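Local coordinates for DUF3120 domain-containing protein (Bordetella pertussis, PDB 6RGN) that is a type III secretion effector whose N-terminal domain, the part in this model, targets membranes and probably binds the phosphoinositide PIP2, at residues S65-L78 against H108-R120. Numbering follows the deposited sequence.
Sequences SVASPRLHHSSEAL and HWEASQPREFAKR. With SO4 (sulfate ion), chain D; SO4 (sulfate ion), chain B; SO4 (sulfate ion), chain E.
At one end of the helical bundle of this membrane-targeting domain, the loop leading into helix 76-90 is pinned to the short helix 114-120 by R120 and E116. The nearly straight side chain of R120 carries its guanidinium into the loop, within reach of V66, H72 and S74. Its NH1 gives V66 O a hydrogen bond of 2.9 Å that lies in the guanidinium plane, and a weak one to S74 OG; NH2 meets H72 O from above the carbonyl plane at 3.3 Å. S68 CB covers one face of the guanidinium. Off the other, E116 OE2 lies 3.9 Å from R120 NH2, a long charge pairing well out of plane, with no N-H pointing at it.

E116 grips the start of helix 76-90 with both oxygens, each through its syn lone pair: OE2 takes S75 N at 2.8 Å (164°), and OE1 takes S75 OG at 2.5 Å. On the anti side and tilted out of the carboxylate plane, OE1 also accepts from W109 NE1, so the carboxylate ties three groups together. S75 OG, held between its own N and carbonyl carbon (chi1 64°), in turn caps the helix by accepting from L78 N. Next to this polar patch, L78 CD1 makes a CH-pi contact over the six-membered ring of W109, 3.6 Å from its centroid, while F117 packs on the opposite face; A77 CB lies against H108 and W109.

Outward, K119 NZ bridges two sulfates, probably from the crystallisation liquor. S68 and R70 hold one, H72 and R120 the other. Such basic side chains around tetrahedral anions are consistent with a phosphoinositide headgroup site at the tip of a four-helix-bundle membrane localization domain.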
loop_
_atom_site.group_PDB
_atom_site.type_symbol
_atom_site.label_atom_id
_atom_site.label_comp_id
_atom_site.label_asym_id
_atom_site.label_seq_id
_atom_site.Cartn_x
_atom_site.Cartn_y
_atom_site.Cartn_z
ATOM N N SER A 65 -4.734 7.836 4.486
ATOM C CA SER A 65 -4.316 7.448 5.862
ATOM C C SER A 65 -2.843 7.829 6.078
ATOM O O SER A 65 -2.456 8.047 7.234
ATOM C CB SER A 65 -4.529 5.971 6.147
ATOM O OG SER A 65 -3.596 5.167 5.467
ATOM N N VAL A 66 -2.054 7.886 4.994
ATOM C CA VAL A 66 -0.626 8.290 5.042
ATOM C C VAL A 66 -0.425 9.777 4.666
ATOM O O VAL A 66 0.775 10.180 4.532
ATOM C CB VAL A 66 0.229 7.329 4.196
ATOM C CG1 VAL A 66 0.113 5.933 4.739
ATOM C CG2 VAL A 66 -0.079 7.278 2.702
ATOM N N ALA A 67 -1.476 10.567 4.500
ATOM C CA ALA A 67 -1.396 12.046 4.356
ATOM C C ALA A 67 -1.014 12.716 5.676
ATOM O O ALA A 67 -1.350 12.156 6.747
ATOM C CB ALA A 67 -2.693 12.645 3.849
ATOM N N SER A 68 -0.279 13.834 5.595
ATOM C CA SER A 68 0.028 14.716 6.749
ATOM C C SER A 68 -0.753 16.010 6.604
ATOM O O SER A 68 -0.390 16.834 5.771
ATOM C CB SER A 68 1.530 14.983 6.869
ATOM O OG SER A 68 1.814 15.885 7.925
ATOM N N PRO A 69 -1.829 16.260 7.389
ATOM C CA PRO A 69 -2.513 17.545 7.325
ATOM C C PRO A 69 -1.630 18.708 7.813
ATOM O O PRO A 69 -1.804 19.816 7.339
ATOM C CB PRO A 69 -3.774 17.390 8.186
ATOM C CG PRO A 69 -3.574 16.113 8.992
ATOM C CD PRO A 69 -2.464 15.324 8.333
ATOM N N ARG A 70 -0.682 18.443 8.715
ATOM C CA ARG A 70 0.273 19.487 9.193
ATOM C C ARG A 70 1.320 19.762 8.080
ATOM O O ARG A 70 2.124 20.701 8.239
ATOM C CB ARG A 70 0.798 19.051 10.575
ATOM C CG ARG A 70 -0.222 19.329 11.681
ATOM C CD ARG A 70 0.275 19.007 13.079
ATOM N NE ARG A 70 0.828 17.642 13.107
ATOM C CZ ARG A 70 1.896 17.247 13.803
ATOM N NH1 ARG A 70 2.507 18.090 14.608
ATOM N NH2 ARG A 70 2.317 15.987 13.747
ATOM N N LEU A 71 1.251 18.995 6.980
ATOM C CA LEU A 71 1.950 19.182 5.668
ATOM C C LEU A 71 3.431 18.798 5.804
ATOM O O LEU A 71 4.243 19.198 4.978
ATOM C CB LEU A 71 1.779 20.627 5.183
ATOM C CG LEU A 71 0.333 21.042 4.906
ATOM C CD1 LEU A 71 0.224 22.545 4.788
ATOM C CD2 LEU A 71 -0.214 20.343 3.664
ATOM N N HIS A 72 3.778 17.996 6.802
ATOM C CA HIS A 72 5.101 17.315 6.838
ATOM C C HIS A 72 5.326 16.588 5.492
ATOM O O HIS A 72 4.404 15.864 5.031
ATOM C CB HIS A 72 5.162 16.390 8.041
ATOM C CG HIS A 72 4.936 17.070 9.349
ATOM N ND1 HIS A 72 5.092 16.398 10.549
ATOM C CD2 HIS A 72 4.625 18.348 9.664
ATOM C CE1 HIS A 72 4.825 17.219 11.548
ATOM N NE2 HIS A 72 4.564 18.435 11.037
ATOM N N HIS A 73 6.500 16.759 4.871
ATOM C CA HIS A 73 6.883 16.119 3.580
ATOM C C HIS A 73 6.925 14.583 3.783
ATOM O O HIS A 73 7.334 14.138 4.897
ATOM C CB HIS A 73 8.150 16.830 3.065
ATOM C CG HIS A 73 9.287 15.943 2.672
ATOM N ND1 HIS A 73 9.840 15.969 1.390
ATOM C CD2 HIS A 73 10.008 15.041 3.381
ATOM C CE1 HIS A 73 10.845 15.111 1.326
ATOM N NE2 HIS A 73 10.963 14.510 2.538
ATOM N N SER A 74 6.459 13.790 2.807
ATOM C CA SER A 74 6.575 12.314 2.855
ATOM C C SER A 74 7.997 11.887 2.463
ATOM O O SER A 74 8.558 12.507 1.576
ATOM C CB SER A 74 5.550 11.687 1.962
ATOM O OG SER A 74 4.266 12.077 2.411
ATOM N N SER A 75 8.560 10.886 3.117
ATOM C CA SER A 75 9.874 10.301 2.755
ATOM C C SER A 75 9.753 9.711 1.350
ATOM O O SER A 75 8.623 9.390 0.935
ATOM C CB SER A 75 10.308 9.229 3.687
ATOM O OG SER A 75 9.408 8.124 3.611
ATOM N N GLU A 76 10.889 9.534 0.684
ATOM C CA GLU A 76 10.979 8.885 -0.652
ATOM C C GLU A 76 10.389 7.489 -0.490
ATOM O O GLU A 76 9.661 7.070 -1.372
ATOM C CB GLU A 76 12.419 8.850 -1.191
ATOM C CG GLU A 76 12.561 8.164 -2.547
ATOM C CD GLU A 76 13.930 8.294 -3.223
ATOM O OE1 GLU A 76 14.046 7.968 -4.458
ATOM O OE2 GLU A 76 14.905 8.743 -2.540
ATOM N N ALA A 77 10.646 6.821 0.629
ATOM C CA ALA A 77 10.157 5.440 0.875
ATOM C C ALA A 77 8.621 5.449 0.870
ATOM O O ALA A 77 8.036 4.554 0.249
ATOM C CB ALA A 77 10.679 4.909 2.156
ATOM N N LEU A 78 8.015 6.454 1.483
ATOM C CA LEU A 78 6.529 6.536 1.593
ATOM C C LEU A 78 6.007 6.915 0.196
ATOM O O LEU A 78 4.978 6.357 -0.182
ATOM C CB LEU A 78 6.109 7.577 2.623
ATOM C CG LEU A 78 4.604 7.691 2.820
ATOM C CD1 LEU A 78 3.951 6.338 2.911
ATOM C CD2 LEU A 78 4.215 8.530 4.044
ATOM N N HIS A 108 10.464 -1.842 3.025
ATOM C CA HIS A 108 11.509 -0.791 2.943
ATOM C C HIS A 108 11.102 0.426 3.785
ATOM O O HIS A 108 11.987 1.019 4.426
ATOM C CB HIS A 108 11.796 -0.401 1.510
ATOM C CG HIS A 108 12.754 0.750 1.431
ATOM N ND1 HIS A 108 14.082 0.623 1.823
ATOM C CD2 HIS A 108 12.623 2.023 0.971
ATOM C CE1 HIS A 108 14.708 1.786 1.687
ATOM N NE2 HIS A 108 13.854 2.646 1.153
ATOM N N TRP A 109 9.843 0.841 3.706
ATOM C CA TRP A 109 9.344 2.013 4.474
ATOM C C TRP A 109 9.461 1.729 5.982
ATOM O O TRP A 109 9.941 2.610 6.726
ATOM C CB TRP A 109 7.921 2.351 4.027
ATOM C CG TRP A 109 7.323 3.544 4.708
ATOM C CD1 TRP A 109 7.978 4.651 5.160
ATOM C CD2 TRP A 109 5.969 3.661 5.148
ATOM N NE1 TRP A 109 7.119 5.490 5.801
ATOM C CE2 TRP A 109 5.875 4.893 5.841
ATOM C CE3 TRP A 109 4.824 2.870 4.991
ATOM C CZ2 TRP A 109 4.671 5.347 6.356
ATOM C CZ3 TRP A 109 3.641 3.324 5.505
ATOM C CH2 TRP A 109 3.560 4.550 6.176
ATOM N N GLU A 110 8.985 0.546 6.415
ATOM C CA GLU A 110 9.038 0.142 7.835
ATOM C C GLU A 110 10.481 0.073 8.314
ATOM O O GLU A 110 10.697 0.503 9.431
ATOM C CB GLU A 110 8.300 -1.160 8.069
ATOM C CG GLU A 110 8.132 -1.546 9.546
ATOM C CD GLU A 110 7.291 -2.830 9.661
ATOM O OE1 GLU A 110 6.944 -3.418 8.586
ATOM O OE2 GLU A 110 6.933 -3.210 10.804
ATOM N N ALA A 111 11.400 -0.459 7.517
ATOM C CA ALA A 111 12.819 -0.560 7.904
ATOM C C ALA A 111 13.444 0.832 7.984
ATOM O O ALA A 111 14.308 0.989 8.844
ATOM C CB ALA A 111 13.562 -1.407 6.915
ATOM N N SER A 112 13.178 1.749 7.034
ATOM C CA SER A 112 14.104 2.902 6.787
ATOM C C SER A 112 13.577 4.209 7.408
ATOM O O SER A 112 14.344 5.208 7.512
ATOM C CB SER A 112 14.348 3.087 5.284
ATOM O OG SER A 112 13.079 3.368 4.670
ATOM N N GLN A 113 12.296 4.251 7.767
ATOM C CA GLN A 113 11.634 5.479 8.276
ATOM C C GLN A 113 10.817 5.101 9.505
ATOM O O GLN A 113 9.578 5.165 9.515
ATOM C CB GLN A 113 10.758 6.097 7.180
ATOM C CG GLN A 113 11.524 6.520 5.912
ATOM C CD GLN A 113 12.536 7.633 6.041
ATOM O OE1 GLN A 113 13.446 7.726 5.231
ATOM N NE2 GLN A 113 12.442 8.456 7.063
ATOM N N PRO A 114 11.454 4.635 10.597
ATOM C CA PRO A 114 10.656 4.128 11.717
ATOM C C PRO A 114 9.658 5.145 12.271
ATOM O O PRO A 114 8.557 4.744 12.536
ATOM C CB PRO A 114 11.665 3.695 12.797
ATOM C CG PRO A 114 12.978 3.624 12.060
ATOM C CD PRO A 114 12.900 4.559 10.862
ATOM N N ARG A 115 10.051 6.403 12.466
ATOM C CA ARG A 115 9.156 7.386 13.147
ATOM C C ARG A 115 7.960 7.700 12.213
ATOM O O ARG A 115 6.818 7.696 12.701
ATOM C CB ARG A 115 9.910 8.653 13.498
ATOM C CG ARG A 115 11.037 8.470 14.496
ATOM C CD ARG A 115 11.655 9.820 14.814
ATOM N NE ARG A 115 12.329 10.389 13.682
ATOM C CZ ARG A 115 12.904 11.574 13.675
ATOM N NH1 ARG A 115 12.959 12.314 14.771
ATOM N NH2 ARG A 115 13.465 11.991 12.564
ATOM N N GLU A 116 8.200 7.845 10.922
ATOM C CA GLU A 116 7.102 8.133 9.945
ATOM C C GLU A 116 6.161 6.935 9.849
ATOM O O GLU A 116 4.920 7.152 9.803
ATOM C CB GLU A 116 7.678 8.402 8.553
ATOM C CG GLU A 116 6.720 8.986 7.522
ATOM C CD GLU A 116 7.407 9.112 6.152
ATOM O OE1 GLU A 116 7.914 8.081 5.669
ATOM O OE2 GLU A 116 7.376 10.201 5.533
ATOM N N PHE A 117 6.741 5.732 9.816
ATOM C CA PHE A 117 5.964 4.460 9.779
ATOM C C PHE A 117 5.023 4.348 10.994
ATOM O O PHE A 117 3.805 4.042 10.891
ATOM C CB PHE A 117 6.936 3.307 9.609
ATOM C CG PHE A 117 6.140 2.038 9.467
ATOM C CD1 PHE A 117 5.670 1.364 10.601
ATOM C CD2 PHE A 117 5.712 1.631 8.217
ATOM C CE1 PHE A 117 4.910 0.214 10.459
ATOM C CE2 PHE A 117 4.977 0.454 8.080
ATOM C CZ PHE A 117 4.507 -0.187 9.195
ATOM N N ALA A 118 5.582 4.570 12.195
ATOM C CA ALA A 118 4.847 4.440 13.461
ATOM C C ALA A 118 3.747 5.504 13.454
ATOM O O ALA A 118 2.635 5.285 13.977
ATOM C CB ALA A 118 5.753 4.606 14.653
ATOM N N LYS A 119 4.053 6.664 12.869
ATOM C CA LYS A 119 3.077 7.764 12.915
ATOM C C LYS A 119 1.994 7.592 11.860
ATOM O O LYS A 119 0.821 7.779 12.219
ATOM C CB LYS A 119 3.849 9.055 12.717
ATOM C CG LYS A 119 3.023 10.310 12.744
ATOM C CD LYS A 119 3.965 11.510 12.764
ATOM C CE LYS A 119 3.351 12.794 12.311
ATOM N NZ LYS A 119 2.997 12.645 10.889
ATOM N N ARG A 120 2.368 7.213 10.624
ATOM C CA ARG A 120 1.453 7.267 9.450
ATOM C C ARG A 120 0.960 5.874 9.053
ATOM O O ARG A 120 0.078 5.754 8.175
ATOM C CB ARG A 120 2.221 7.911 8.304
ATOM C CG ARG A 120 2.629 9.338 8.594
ATOM C CD ARG A 120 2.774 9.943 7.245
ATOM N NE ARG A 120 3.651 11.101 7.273
ATOM C CZ ARG A 120 3.784 11.962 6.277
ATOM N NH1 ARG A 120 3.075 11.826 5.148
ATOM N NH2 ARG A 120 4.685 12.932 6.406
HETATM S S SO4 D . 12.536 8.302 10.747
HETATM O O1 SO4 D . 12.791 9.726 10.857
HETATM O O2 SO4 D . 11.241 8.198 10.065
HETATM O O3 SO4 D . 13.560 7.709 9.956
HETATM O O4 SO4 D . 12.527 7.719 11.997
HETATM S S SO4 B . 0.143 14.742 10.819
HETATM O O1 SO4 B . -0.466 16.002 10.452
HETATM O O2 SO4 B . -0.786 13.661 10.537
HETATM O O3 SO4 B . 1.346 14.536 10.042
HETATM O O4 SO4 B . 0.485 14.760 12.242
HETATM S S SO4 E . 6.166 12.507 9.682
HETATM O O1 SO4 E . 6.559 13.143 8.438
HETATM O O2 SO4 E . 5.080 11.650 9.480
HETATM O O3 SO4 E . 7.273 11.763 10.173
HETATM O O4 SO4 E . 5.799 13.538 10.623
HETATM O O HOH W 1 -1.770 3.978 7.220
HETATM O O HOH W 2 2.203 14.043 3.224
HETATM O O HOH W 3 13.149 7.271 2.388
#